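Local coordinates for protein toll (Drosophila melanogaster, PDB 4LXR) that binds the cleaved, activated cytokine Spaetzle C-106 at the cell surface and triggers the Toll pathway of embryonic dorsal-ventral patterning and antifungal immunity, at residues Asn180-Met185 with Leu199-Asn204; Asn204-Leu209 with His226-Glu231; Cys540-Phe545 with Gln587-Pro592; Gln547-Val552 with Pro580-Glu585. All blocks are in the same frame, centred on the assembly; numbering follows the deposited sequence.

Contact 1 of 4, residues Asn180-Met185 with Leu199-Asn204; sequences NKLRQM and LNLWSN
Asn-204 reaches across to the backbone of Asn-180 to Leu-182 with its carboxamide oxygen. Leu-182 N gives the clear bond, 2.9 Å from Asn-204 OD1 with an angle of 162° at the hydrogen, the donor tilted somewhat from the carbonyl plane. Asn-180 N lies 3.3 Å from the same OD1, but its 124° angle marks that bond as weak. Beside this polar junction, Leu-182 runs alongside Asn-204, both side chains pointing the same way, with Leu-182 CB 3.5 Å from Asn-204 OD1. Farther along, Met-185 and Leu-201 cross at about a right angle: the bend at chi3 of Met-185 (62°) brings its CE to 3.6 Å from Leu-201 CD1. This is the asparagine position of a leucine-rich repeat, where a buried amide just after the short strand satisfies backbone groups of the preceding turn, here tying LRR 3 to LRR 2. The amide is also held at its other end. Asn-204 ND2 donates almost straight to Leu-201 O at 2.9 Å, approaching from above that carbonyl's plane, and also bonds Phe-177 O. In the next shell, Asn-180 repeats the pattern one turn earlier, its OD1 accepting from Ala-156 N and Ile-158 N.

Contact 2 of 4, residues Asn204-Leu209 with His226-Glu231; sequences NQLHNL and HDNGIE
Asn-228 OD1 takes the one clear hydrogen bond between the segments, set against the backbone of Asn-204 to Leu-206. Leu-206 N donates to it at 3.0 Å, and the bond is nearly straight (168° at the hydrogen), the donor tilted 20° from the carbonyl plane. Gln-205 N is almost as near to Asn-228 OD1, at 3.2 Å, but its angle is too poor for a hydrogen bond. The oxygen also lies among carbon atoms, 3.1 Å from Asn-204 CB and 3.4 Å from Leu-206 CB, and the side chains of Leu-206 and Asn-228 run side by side in the same direction. From the backbone, Asn-228 CA makes a C-H...O contact of 3.5 Å with Asn-204 O. These links join LRR 3 to LRR 4 through the recurring asparagine of the leucine-rich repeat solenoid, and Leu-206, the residue held, is the centre of an inverse gamma turn. The other end of the amide is also secured, Asn-228 ND2 bonding Ile-225 O and Leu-201 O. Farther along, Ile-230 lays CG1 3.4 Å from Leu-206 O, its CG1 anti to the carbonyl carbon (chi1 -60°), while its CD1 meets Leu-209 CD1 at 4.3 Å. Just after strand 222-224, His-226 and Asp-227 pack against Ala-58 of a Spaetzle C-106 chain.

Contact 3 of 4, residues Cys540-Phe545 with Gln587-Pro592; sequences CTILWF and QTLICP
A disulfide joins Cys-540 to Cys-591, with SG to SG 2.0 Å and chi3 of -106°. Its two halves are turned differently: SG of Cys-540 sits between the backbone N and the carbonyl carbon (chi1 63°), whereas SG of Cys-591 is anti to its carbonyl carbon. Thr-541 CG2 flanks the bridge, 3.9 Å from Cys-591 SG. The apolar part of the contact is carried by Leu-589, which directs one methyl at the start of the helix. Its CD1 lies 3.6 Å from Leu-543 CA and also approaches two side chains, at 4.2 Å from Ile-542 CG1 and 4.3 Å from Leu-543 CD1. Between backbones, Cys-540 CA comes 3.5 Å from Leu-589 O in a bent C-H...O contact, 122° at the hydrogen. Within this leucine-rich repeat C-terminal cap, Ile-542 takes the N-cap position of helix 543-549 and packs on strand 536-537, while Cys-591 is backbone-bonded to Val-612 in strand 609-613, so the bridge fastens the helix's N-terminal approach to strand 590-592, at the edge of the following sheet.

Contact 4 of 4, residues Gln547-Val552 with Pro580-Glu585; sequences QLVRGV and PVRQIE
Val-581 meets Val-549 through its CG1 methyl, which faces both branches of the helix residue: it is 3.6 Å from Val-549 CG1 and 3.7 Å from Val-549 CG2. The two side chains cross at about a right angle, and Val-581 also touches Ile-546. Next, Arg-582 contributes its backbone and the root of its side chain, since Val-549 CG1 lies 3.8 Å from Arg-582 CA and 4.1 Å from Arg-582 CB, while the chain beyond leads away. Ile-584 presents its carbonyl to Arg-550, with O 3.7 Å from Arg-550 NE, a proximity and not a hydrogen bond. The guanidinium is instead held from its own segment: Arg-550 NH2 donates to Gln-547 OE1 at 2.9 Å, in the plane of that carbonyl, with 138° at the hydrogen. The side chain of Ile-584 touches Ile-546 as well, extending the apolar seam along helix 543-549. A short helix covered by an irregular, cysteine-tied loop is how a leucine-rich repeat C-terminal cap, here LRRCT 1, is built.

In the fold
Along the chain the four contacts form two pairs on opposite sides of the chain's centre. Contacts 1 and 2 come first, in series, with centres 8 Å apart; they share Asn-204 and link LRR 2, 3 and 4 in succession, and each asparagine bonds the backbone of the preceding coil. Ser-203 OG to Asp-227 OD2, at 2.8 Å, adds a probable hydrogen bond between them, near where Spaetzle packs. Contacts 3 and 4 lie about 76 and 70 Å from contact 1, respectively, centre to centre, in LRRCT 1. Both use helix 543-549, contact 4 nested inside the loop that contact 3 closes, with centres 11 Å apart. One pair thus belongs to the repeating, ligand-bearing solenoid, the other to an internal cap.

Contact 1 of 4, residues Asn180-Met185 with Leu199-Asn204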
loop_
_atom_site.group_PDB
_atom_site.type_symbol
_atom_site.label_atom_id
_atom_site.label_comp_id
_atom_site.label_asym_id
_atom_site.label_seq_id
_atom_site.Cartn_x
_atom_site.Cartn_y
_atom_site.Cartn_z
ATOM N N ASN A 180 12.461 -19.776 29.440
ATOM C CA ASN A 180 13.329 -20.630 30.219
ATOM C C ASN A 180 12.813 -22.035 30.080
ATOM O O ASN A 180 12.213 -22.373 29.052
ATOM C CB ASN A 180 13.397 -20.163 31.679
ATOM C CG ASN A 180 14.350 -18.987 31.861
ATOM O OD1 ASN A 180 15.576 -19.150 31.789
ATOM N ND2 ASN A 180 13.792 -17.790 32.078
ATOM N N LYS A 181 13.050 -22.867 31.087
ATOM C CA LYS A 181 12.583 -24.248 31.027
ATOM C C LYS A 181 11.785 -24.611 32.280
ATOM O O LYS A 181 11.804 -25.763 32.729
ATOM C CB LYS A 181 13.768 -25.210 30.831
ATOM C CG LYS A 181 14.374 -25.219 29.409
ATOM C CD LYS A 181 15.611 -26.150 29.374
ATOM C CE LYS A 181 16.164 -26.372 27.956
ATOM N NZ LYS A 181 17.345 -27.321 27.934
ATOM N N LEU A 182 11.083 -23.630 32.846
ATOM C CA LEU A 182 10.374 -23.858 34.108
ATOM C C LEU A 182 9.233 -24.868 33.980
ATOM O O LEU A 182 8.395 -24.756 33.090
ATOM C CB LEU A 182 9.872 -22.535 34.705
ATOM C CG LEU A 182 11.015 -21.645 35.196
ATOM C CD1 LEU A 182 10.556 -20.220 35.464
ATOM C CD2 LEU A 182 11.676 -22.259 36.443
ATOM N N ARG A 183 9.206 -25.854 34.872
ATOM C CA ARG A 183 8.151 -26.874 34.864
ATOM C C ARG A 183 7.138 -26.661 35.973
ATOM O O ARG A 183 5.988 -27.116 35.881
ATOM C CB ARG A 183 8.741 -28.261 35.069
ATOM C CG ARG A 183 9.710 -28.698 34.024
ATOM C CD ARG A 183 11.033 -29.102 34.655
ATOM N NE ARG A 183 11.681 -30.111 33.829
ATOM C CZ ARG A 183 12.418 -29.850 32.754
ATOM N NH1 ARG A 183 12.632 -28.591 32.375
ATOM N NH2 ARG A 183 12.956 -30.857 32.070
ATOM N N GLN A 184 7.590 -26.017 37.048
ATOM C CA GLN A 184 6.756 -25.794 38.217
ATOM C C GLN A 184 6.926 -24.364 38.721
ATOM O O GLN A 184 8.014 -23.801 38.644
ATOM C CB GLN A 184 7.124 -26.782 39.357
ATOM C CG GLN A 184 7.144 -28.260 38.950
ATOM C CD GLN A 184 5.754 -28.794 38.610
ATOM O OE1 GLN A 184 4.740 -28.192 38.981
ATOM N NE2 GLN A 184 5.702 -29.929 37.900
ATOM N N MET A 185 5.849 -23.794 39.254
ATOM C CA MET A 185 5.955 -22.578 40.043
ATOM C C MET A 185 6.716 -22.864 41.337
ATOM O O MET A 185 6.385 -23.797 42.063
ATOM C CB MET A 185 4.565 -22.038 40.388
ATOM C CG MET A 185 4.583 -20.600 40.890
ATOM S SD MET A 185 4.906 -19.476 39.517
ATOM C CE MET A 185 3.472 -19.830 38.511
ATOM N N LEU A 199 4.004 -10.716 36.361
ATOM C CA LEU A 199 4.569 -12.045 36.410
ATOM C C LEU A 199 4.630 -12.610 34.999
ATOM O O LEU A 199 3.632 -13.121 34.491
ATOM C CB LEU A 199 3.706 -12.937 37.321
ATOM C CG LEU A 199 4.226 -14.360 37.587
ATOM C CD1 LEU A 199 5.685 -14.321 38.014
ATOM C CD2 LEU A 199 3.375 -15.068 38.663
ATOM N N ASN A 200 5.788 -12.494 34.351
ATOM C CA ASN A 200 5.969 -13.044 33.015
ATOM C C ASN A 200 6.617 -14.422 33.006
ATOM O O ASN A 200 7.761 -14.581 33.428
ATOM C CB ASN A 200 6.785 -12.081 32.123
ATOM C CG ASN A 200 5.916 -11.032 31.474
ATOM O OD1 ASN A 200 4.725 -10.956 31.765
ATOM N ND2 ASN A 200 6.503 -10.210 30.593
ATOM N N LEU A 201 5.899 -15.408 32.474
ATOM C CA LEU A 201 6.352 -16.796 32.519
ATOM C C LEU A 201 6.182 -17.451 31.171
ATOM O O LEU A 201 6.113 -18.676 31.091
ATOM C CB LEU A 201 5.568 -17.586 33.565
ATOM C CG LEU A 201 5.771 -17.115 35.012
ATOM C CD1 LEU A 201 4.692 -17.660 35.966
ATOM C CD2 LEU A 201 7.159 -17.526 35.492
ATOM N N TRP A 202 6.136 -16.641 30.110
ATOM C CA TRP A 202 5.863 -17.168 28.759
ATOM C C TRP A 202 7.022 -18.021 28.266
ATOM O O TRP A 202 8.165 -17.867 28.734
ATOM C CB TRP A 202 5.561 -16.022 27.764
ATOM C CG TRP A 202 6.590 -14.927 27.807
ATOM C CD1 TRP A 202 6.654 -13.900 28.708
ATOM C CD2 TRP A 202 7.711 -14.763 26.936
ATOM N NE1 TRP A 202 7.740 -13.090 28.439
ATOM C CE2 TRP A 202 8.408 -13.607 27.356
ATOM C CE3 TRP A 202 8.188 -15.467 25.832
ATOM C CZ2 TRP A 202 9.565 -13.161 26.723
ATOM C CZ3 TRP A 202 9.334 -15.012 25.192
ATOM C CH2 TRP A 202 10.003 -13.872 25.635
ATOM N N SER A 203 6.716 -18.927 27.341
ATOM C CA SER A 203 7.717 -19.799 26.712
ATOM C C SER A 203 8.488 -20.588 27.756
ATOM O O SER A 203 9.718 -20.624 27.741
ATOM C CB SER A 203 8.683 -19.007 25.829
ATOM O OG SER A 203 8.039 -18.520 24.668
ATOM N N ASN A 204 7.745 -21.190 28.674
ATOM C CA ASN A 204 8.300 -22.148 29.609
ATOM C C ASN A 204 7.609 -23.476 29.370
ATOM O O ASN A 204 7.086 -23.705 28.284
ATOM C CB ASN A 204 8.135 -21.647 31.044
ATOM C CG ASN A 204 9.222 -20.674 31.429
ATOM O OD1 ASN A 204 10.366 -21.082 31.615
ATOM N ND2 ASN A 204 8.893 -19.369 31.494
#

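Contact 2 of 4, residues Asn204-Leu209 with His226-Glu231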
loop_
_atom_site.group_PDB
_atom_site.type_symbol
_atom_site.label_atom_id
_atom_site.label_comp_id
_atom_site.label_asym_id
_atom_site.label_seq_id
_atom_site.Cartn_x
_atom_site.Cartn_y
_atom_site.Cartn_z
ATOM N N ASN A 204 7.745 -21.190 28.674
ATOM C CA ASN A 204 8.300 -22.148 29.609
ATOM C C ASN A 204 7.609 -23.476 29.370
ATOM O O ASN A 204 7.086 -23.705 28.284
ATOM C CB ASN A 204 8.135 -21.647 31.044
ATOM C CG ASN A 204 9.222 -20.674 31.429
ATOM O OD1 ASN A 204 10.366 -21.082 31.615
ATOM N ND2 ASN A 204 8.893 -19.369 31.494
ATOM N N GLN A 205 7.587 -24.364 30.354
ATOM C CA GLN A 205 6.890 -25.630 30.142
ATOM C C GLN A 205 6.060 -25.953 31.373
ATOM O O GLN A 205 6.162 -27.035 31.955
ATOM C CB GLN A 205 7.848 -26.769 29.699
ATOM C CG GLN A 205 9.088 -26.977 30.595
ATOM C CD GLN A 205 10.058 -28.043 30.058
ATOM O OE1 GLN A 205 11.014 -27.731 29.353
ATOM N NE2 GLN A 205 9.813 -29.297 30.397
ATOM N N LEU A 206 5.238 -24.975 31.757
ATOM C CA LEU A 206 4.401 -25.059 32.953
ATOM C C LEU A 206 3.101 -25.813 32.670
ATOM O O LEU A 206 2.043 -25.213 32.479
ATOM C CB LEU A 206 4.099 -23.647 33.476
ATOM C CG LEU A 206 5.311 -22.838 33.951
ATOM C CD1 LEU A 206 4.944 -21.355 34.015
ATOM C CD2 LEU A 206 5.829 -23.341 35.323
ATOM N N HIS A 207 3.205 -27.137 32.654
ATOM C CA HIS A 207 2.108 -28.026 32.303
ATOM C C HIS A 207 1.306 -28.507 33.512
ATOM O O HIS A 207 0.530 -29.445 33.396
ATOM C CB HIS A 207 2.675 -29.261 31.591
ATOM C CG HIS A 207 3.515 -28.932 30.401
ATOM N ND1 HIS A 207 4.395 -29.831 29.838
ATOM C CD2 HIS A 207 3.596 -27.803 29.655
ATOM C CE1 HIS A 207 4.981 -29.270 28.794
ATOM N NE2 HIS A 207 4.519 -28.038 28.666
ATOM N N ASN A 208 1.504 -27.897 34.674
ATOM C CA ASN A 208 0.842 -28.389 35.883
ATOM C C ASN A 208 0.433 -27.277 36.846
ATOM O O ASN A 208 0.512 -27.444 38.049
ATOM C CB ASN A 208 1.735 -29.406 36.605
ATOM C CG ASN A 208 1.937 -30.691 35.801
ATOM O OD1 ASN A 208 3.030 -30.951 35.287
ATOM N ND2 ASN A 208 0.882 -31.499 35.692
ATOM N N LEU A 209 0.008 -26.141 36.313
ATOM C CA LEU A 209 -0.396 -25.022 37.145
ATOM C C LEU A 209 -1.689 -25.369 37.870
ATOM O O LEU A 209 -2.623 -25.904 37.268
ATOM C CB LEU A 209 -0.581 -23.754 36.298
ATOM C CG LEU A 209 0.668 -23.126 35.701
ATOM C CD1 LEU A 209 0.254 -21.957 34.811
ATOM C CD2 LEU A 209 1.665 -22.668 36.789
ATOM N N HIS A 226 1.714 -17.389 28.042
ATOM C CA HIS A 226 1.650 -17.802 26.649
ATOM C C HIS A 226 2.776 -18.758 26.271
ATOM O O HIS A 226 3.841 -18.733 26.880
ATOM C CB HIS A 226 1.490 -16.608 25.681
ATOM C CG HIS A 226 2.756 -15.866 25.340
ATOM N ND1 HIS A 226 3.120 -14.688 25.958
ATOM C CD2 HIS A 226 3.672 -16.067 24.361
ATOM C CE1 HIS A 226 4.240 -14.231 25.420
ATOM N NE2 HIS A 226 4.595 -15.048 24.445
ATOM N N ASP A 227 2.492 -19.645 25.314
ATOM C CA ASP A 227 3.449 -20.635 24.812
ATOM C C ASP A 227 4.086 -21.491 25.927
ATOM O O ASP A 227 5.309 -21.515 26.088
ATOM C CB ASP A 227 4.543 -19.956 23.967
ATOM C CG ASP A 227 5.545 -20.950 23.418
ATOM O OD1 ASP A 227 5.132 -22.071 23.043
ATOM O OD2 ASP A 227 6.749 -20.620 23.393
ATOM N N ASN A 228 3.249 -22.188 26.691
ATOM C CA ASN A 228 3.729 -23.088 27.717
ATOM C C ASN A 228 3.296 -24.515 27.459
ATOM O O ASN A 228 3.340 -25.328 28.365
ATOM C CB ASN A 228 3.230 -22.660 29.103
ATOM C CG ASN A 228 4.233 -21.800 29.827
ATOM O OD1 ASN A 228 5.139 -22.316 30.469
ATOM N ND2 ASN A 228 4.094 -20.483 29.706
ATOM N N GLY A 229 2.853 -24.802 26.234
ATOM C CA GLY A 229 2.381 -26.132 25.879
ATOM C C GLY A 229 1.244 -26.608 26.773
ATOM O O GLY A 229 1.093 -27.802 26.987
ATOM N N ILE A 230 0.444 -25.676 27.296
ATOM C CA ILE A 230 -0.654 -26.015 28.209
ATOM C C ILE A 230 -1.854 -26.601 27.462
ATOM O O ILE A 230 -2.356 -25.995 26.505
ATOM C CB ILE A 230 -1.110 -24.778 29.034
ATOM C CG1 ILE A 230 0.041 -24.237 29.884
ATOM C CG2 ILE A 230 -2.299 -25.132 29.941
ATOM C CD1 ILE A 230 -0.367 -23.035 30.745
ATOM N N GLU A 231 -2.309 -27.776 27.890
ATOM C CA GLU A 231 -3.428 -28.460 27.230
ATOM C C GLU A 231 -4.756 -28.204 27.930
ATOM O O GLU A 231 -5.790 -28.071 27.281
ATOM C CB GLU A 231 -3.177 -29.972 27.156
ATOM C CG GLU A 231 -2.120 -30.365 26.162
ATOM C CD GLU A 231 -1.738 -31.821 26.262
ATOM O OE1 GLU A 231 -2.489 -32.595 26.889
ATOM O OE2 GLU A 231 -0.679 -32.191 25.716
#

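Contact 3 of 4, residues Cys540-Phe545 with Gln587-Pro592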
loop_
_atom_site.group_PDB
_atom_site.type_symbol
_atom_site.label_atom_id
_atom_site.label_comp_id
_atom_site.label_asym_id
_atom_site.label_seq_id
_atom_site.Cartn_x
_atom_site.Cartn_y
_atom_site.Cartn_z
ATOM N N CYS A 540 -12.941 7.547 -34.878
ATOM C CA CYS A 540 -13.332 8.949 -35.014
ATOM C C CYS A 540 -14.154 9.483 -33.829
ATOM O O CYS A 540 -14.322 10.699 -33.677
ATOM C CB CYS A 540 -14.091 9.161 -36.325
ATOM S SG CYS A 540 -15.643 8.251 -36.441
ATOM N N THR A 541 -14.642 8.576 -32.978
ATOM C CA THR A 541 -15.572 8.957 -31.906
ATOM C C THR A 541 -14.894 9.509 -30.648
ATOM O O THR A 541 -15.571 10.032 -29.759
ATOM C CB THR A 541 -16.535 7.794 -31.516
ATOM O OG1 THR A 541 -15.796 6.740 -30.889
ATOM C CG2 THR A 541 -17.242 7.243 -32.745
ATOM N N ILE A 542 -13.570 9.403 -30.570
ATOM C CA ILE A 542 -12.857 9.883 -29.392
ATOM C C ILE A 542 -12.020 11.108 -29.703
ATOM O O ILE A 542 -11.097 11.444 -28.948
ATOM C CB ILE A 542 -11.956 8.791 -28.747
ATOM C CG1 ILE A 542 -10.796 8.419 -29.667
ATOM C CG2 ILE A 542 -12.777 7.559 -28.385
ATOM C CD1 ILE A 542 -9.681 7.686 -28.965
ATOM N N LEU A 543 -12.365 11.780 -30.806
ATOM C CA LEU A 543 -11.590 12.910 -31.320
ATOM C C LEU A 543 -11.343 13.992 -30.276
ATOM O O LEU A 543 -10.202 14.366 -30.022
ATOM C CB LEU A 543 -12.271 13.533 -32.548
ATOM C CG LEU A 543 -11.723 14.906 -32.960
ATOM C CD1 LEU A 543 -10.265 14.815 -33.396
ATOM C CD2 LEU A 543 -12.581 15.538 -34.051
ATOM N N TRP A 544 -12.412 14.484 -29.661
ATOM C CA TRP A 544 -12.281 15.632 -28.770
ATOM C C TRP A 544 -11.616 15.275 -27.456
ATOM O O TRP A 544 -10.929 16.108 -26.870
ATOM C CB TRP A 544 -13.620 16.354 -28.595
ATOM C CG TRP A 544 -14.025 17.004 -29.883
ATOM C CD1 TRP A 544 -15.051 16.639 -30.708
ATOM C CD2 TRP A 544 -13.358 18.100 -30.530
ATOM N NE1 TRP A 544 -15.078 17.458 -31.819
ATOM C CE2 TRP A 544 -14.051 18.362 -31.733
ATOM C CE3 TRP A 544 -12.254 18.895 -30.201
ATOM C CZ2 TRP A 544 -13.672 19.389 -32.613
ATOM C CZ3 TRP A 544 -11.879 19.919 -31.074
ATOM C CH2 TRP A 544 -12.588 20.153 -32.265
ATOM N N PHE A 545 -11.798 14.031 -27.015
ATOM C CA PHE A 545 -11.033 13.498 -25.900
ATOM C C PHE A 545 -9.539 13.539 -26.203
ATOM O O PHE A 545 -8.744 14.010 -25.391
ATOM C CB PHE A 545 -11.442 12.055 -25.579
ATOM C CG PHE A 545 -10.516 11.372 -24.612
ATOM C CD1 PHE A 545 -10.500 11.739 -23.266
ATOM C CD2 PHE A 545 -9.654 10.368 -25.037
ATOM C CE1 PHE A 545 -9.645 11.108 -22.359
ATOM C CE2 PHE A 545 -8.797 9.729 -24.133
ATOM C CZ PHE A 545 -8.795 10.106 -22.793
ATOM N N GLN A 587 -5.943 13.244 -36.955
ATOM C CA GLN A 587 -6.484 12.885 -38.268
ATOM C C GLN A 587 -6.413 11.377 -38.546
ATOM O O GLN A 587 -6.889 10.908 -39.578
ATOM C CB GLN A 587 -5.819 13.691 -39.398
ATOM C CG GLN A 587 -4.421 13.240 -39.781
ATOM C CD GLN A 587 -3.360 13.672 -38.788
ATOM O OE1 GLN A 587 -3.637 14.408 -37.837
ATOM N NE2 GLN A 587 -2.134 13.207 -38.999
ATOM N N THR A 588 -5.836 10.629 -37.611
ATOM C CA THR A 588 -5.719 9.179 -37.729
ATOM C C THR A 588 -6.985 8.503 -37.236
ATOM O O THR A 588 -7.232 7.332 -37.528
ATOM C CB THR A 588 -4.550 8.634 -36.891
ATOM O OG1 THR A 588 -3.464 9.566 -36.917
ATOM C CG2 THR A 588 -4.076 7.300 -37.439
ATOM N N LEU A 589 -7.778 9.244 -36.471
ATOM C CA LEU A 589 -8.975 8.690 -35.853
ATOM C C LEU A 589 -10.070 8.551 -36.893
ATOM O O LEU A 589 -10.705 9.534 -37.264
ATOM C CB LEU A 589 -9.444 9.592 -34.717
ATOM C CG LEU A 589 -8.419 9.842 -33.608
ATOM C CD1 LEU A 589 -8.970 10.835 -32.608
ATOM C CD2 LEU A 589 -8.046 8.544 -32.911
ATOM N N ILE A 590 -10.290 7.333 -37.370
ATOM C CA ILE A 590 -11.260 7.132 -38.436
ATOM C C ILE A 590 -12.349 6.117 -38.108
ATOM O O ILE A 590 -12.161 5.204 -37.299
ATOM C CB ILE A 590 -10.575 6.740 -39.763
ATOM C CG1 ILE A 590 -9.835 5.408 -39.610
ATOM C CG2 ILE A 590 -9.645 7.873 -40.240
ATOM C CD1 ILE A 590 -9.267 4.871 -40.921
ATOM N N CYS A 591 -13.498 6.306 -38.742
ATOM C CA CYS A 591 -14.589 5.348 -38.667
ATOM C C CYS A 591 -14.958 4.895 -40.080
ATOM O O CYS A 591 -15.261 5.721 -40.942
ATOM C CB CYS A 591 -15.797 5.967 -37.964
ATOM S SG CYS A 591 -15.571 6.225 -36.172
ATOM N N PRO A 592 -14.914 3.579 -40.327
ATOM C CA PRO A 592 -15.247 3.025 -41.645
ATOM C C PRO A 592 -16.668 3.372 -42.107
ATOM O O PRO A 592 -17.543 3.668 -41.297
ATOM C CB PRO A 592 -15.116 1.512 -41.430
ATOM C CG PRO A 592 -14.157 1.372 -40.286
ATOM C CD PRO A 592 -14.430 2.546 -39.392
#

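Contact 4 of 4, residues Gln547-Val552 with Pro580-Glu585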
loop_
_atom_site.group_PDB
_atom_site.type_symbol
_atom_site.label_atom_id
_atom_site.label_comp_id
_atom_site.label_asym_id
_atom_site.label_seq_id
_atom_site.Cartn_x
_atom_site.Cartn_y
_atom_site.Cartn_z
ATOM N N GLN A 547 -8.045 15.443 -28.379
ATOM C CA GLN A 547 -7.651 16.854 -28.409
ATOM C C GLN A 547 -7.542 17.416 -26.986
ATOM O O GLN A 547 -6.663 18.228 -26.702
ATOM C CB GLN A 547 -8.621 17.699 -29.251
ATOM C CG GLN A 547 -8.796 17.268 -30.711
ATOM C CD GLN A 547 -7.589 17.568 -31.582
ATOM O OE1 GLN A 547 -6.471 17.153 -31.278
ATOM N NE2 GLN A 547 -7.815 18.288 -32.685
ATOM N N LEU A 548 -8.436 16.977 -26.100
ATOM C CA LEU A 548 -8.407 17.370 -24.689
ATOM C C LEU A 548 -7.113 16.900 -24.042
ATOM O O LEU A 548 -6.440 17.663 -23.350
ATOM C CB LEU A 548 -9.615 16.788 -23.937
ATOM C CG LEU A 548 -9.893 17.118 -22.462
ATOM C CD1 LEU A 548 -9.116 16.233 -21.493
ATOM C CD2 LEU A 548 -9.595 18.575 -22.183
ATOM N N VAL A 549 -6.777 15.636 -24.277
ATOM C CA VAL A 549 -5.580 15.030 -23.707
ATOM C C VAL A 549 -4.311 15.777 -24.118
ATOM O O VAL A 549 -3.369 15.895 -23.335
ATOM C CB VAL A 549 -5.495 13.521 -24.064
ATOM C CG1 VAL A 549 -4.055 13.035 -24.077
ATOM C CG2 VAL A 549 -6.348 12.700 -23.092
ATOM N N ARG A 550 -4.293 16.304 -25.336
ATOM C CA ARG A 550 -3.150 17.096 -25.775
ATOM C C ARG A 550 -3.390 18.600 -25.569
ATOM O O ARG A 550 -3.984 19.009 -24.572
ATOM C CB ARG A 550 -2.758 16.750 -27.218
ATOM C CG ARG A 550 -3.907 16.708 -28.206
ATOM C CD ARG A 550 -3.748 15.565 -29.216
ATOM N NE ARG A 550 -2.577 15.705 -30.085
ATOM C CZ ARG A 550 -2.528 16.487 -31.164
ATOM N NH1 ARG A 550 -1.422 16.543 -31.894
ATOM N NH2 ARG A 550 -3.579 17.220 -31.512
ATOM N N GLY A 551 -2.935 19.425 -26.499
ATOM C CA GLY A 551 -3.096 20.857 -26.341
ATOM C C GLY A 551 -4.467 21.387 -26.727
ATOM O O GLY A 551 -5.209 21.901 -25.890
ATOM N N VAL A 552 -4.796 21.223 -28.004
ATOM C CA VAL A 552 -5.910 21.901 -28.677
ATOM C C VAL A 552 -7.197 22.232 -27.898
ATOM O O VAL A 552 -7.570 23.400 -27.789
ATOM C CB VAL A 552 -6.301 21.148 -29.961
ATOM C CG1 VAL A 552 -7.177 22.027 -30.838
ATOM C CG2 VAL A 552 -5.050 20.713 -30.708
ATOM N N PRO A 580 -0.038 4.944 -26.925
ATOM C CA PRO A 580 -0.619 5.771 -25.864
ATOM C C PRO A 580 -1.390 6.971 -26.400
ATOM O O PRO A 580 -0.934 7.675 -27.305
ATOM C CB PRO A 580 0.606 6.227 -25.067
ATOM C CG PRO A 580 1.622 5.165 -25.315
ATOM C CD PRO A 580 1.411 4.755 -26.740
ATOM N N VAL A 581 -2.557 7.189 -25.804
ATOM C CA VAL A 581 -3.516 8.210 -26.220
ATOM C C VAL A 581 -2.933 9.599 -26.529
ATOM O O VAL A 581 -3.394 10.277 -27.449
ATOM C CB VAL A 581 -4.675 8.289 -25.194
ATOM C CG1 VAL A 581 -5.075 9.720 -24.896
ATOM C CG2 VAL A 581 -5.856 7.473 -25.681
ATOM N N ARG A 582 -1.913 10.008 -25.780
ATOM C CA ARG A 582 -1.282 11.310 -25.994
ATOM C C ARG A 582 -0.559 11.372 -27.344
ATOM O O ARG A 582 -0.540 12.416 -28.003
ATOM C CB ARG A 582 -0.317 11.641 -24.846
ATOM C CG ARG A 582 0.087 13.110 -24.772
ATOM C CD ARG A 582 0.944 13.426 -23.543
ATOM N NE ARG A 582 2.255 12.777 -23.578
ATOM C CZ ARG A 582 3.284 13.112 -22.799
ATOM N NH1 ARG A 582 3.169 14.101 -21.921
ATOM N NH2 ARG A 582 4.435 12.460 -22.903
ATOM N N GLN A 583 0.015 10.241 -27.754
ATOM C CA GLN A 583 0.808 10.165 -28.980
ATOM C C GLN A 583 -0.036 10.110 -30.251
ATOM O O GLN A 583 0.496 10.152 -31.357
ATOM C CB GLN A 583 1.720 8.939 -28.945
ATOM C CG GLN A 583 2.772 8.958 -27.853
ATOM C CD GLN A 583 3.682 7.743 -27.916
ATOM O OE1 GLN A 583 4.471 7.491 -27.002
ATOM N NE2 GLN A 583 3.574 6.980 -28.999
ATOM N N ILE A 584 -1.349 10.001 -30.096
ATOM C CA ILE A 584 -2.223 9.862 -31.254
ATOM C C ILE A 584 -2.341 11.161 -32.035
ATOM O O ILE A 584 -2.526 12.233 -31.455
ATOM C CB ILE A 584 -3.624 9.403 -30.842
ATOM C CG1 ILE A 584 -3.543 8.073 -30.113
ATOM C CG2 ILE A 584 -4.532 9.267 -32.050
ATOM C CD1 ILE A 584 -4.864 7.656 -29.552
ATOM N N GLU A 585 -2.226 11.059 -33.353
ATOM C CA GLU A 585 -2.468 12.198 -34.221
ATOM C C GLU A 585 -3.936 12.198 -34.610
ATOM O O GLU A 585 -4.459 11.187 -35.079
ATOM C CB GLU A 585 -1.550 12.140 -35.437
ATOM C CG GLU A 585 -0.107 11.900 -35.028
ATOM C CD GLU A 585 0.885 12.167 -36.131
ATOM O OE1 GLU A 585 0.460 12.560 -37.238
ATOM O OE2 GLU A 585 2.096 11.984 -35.883
#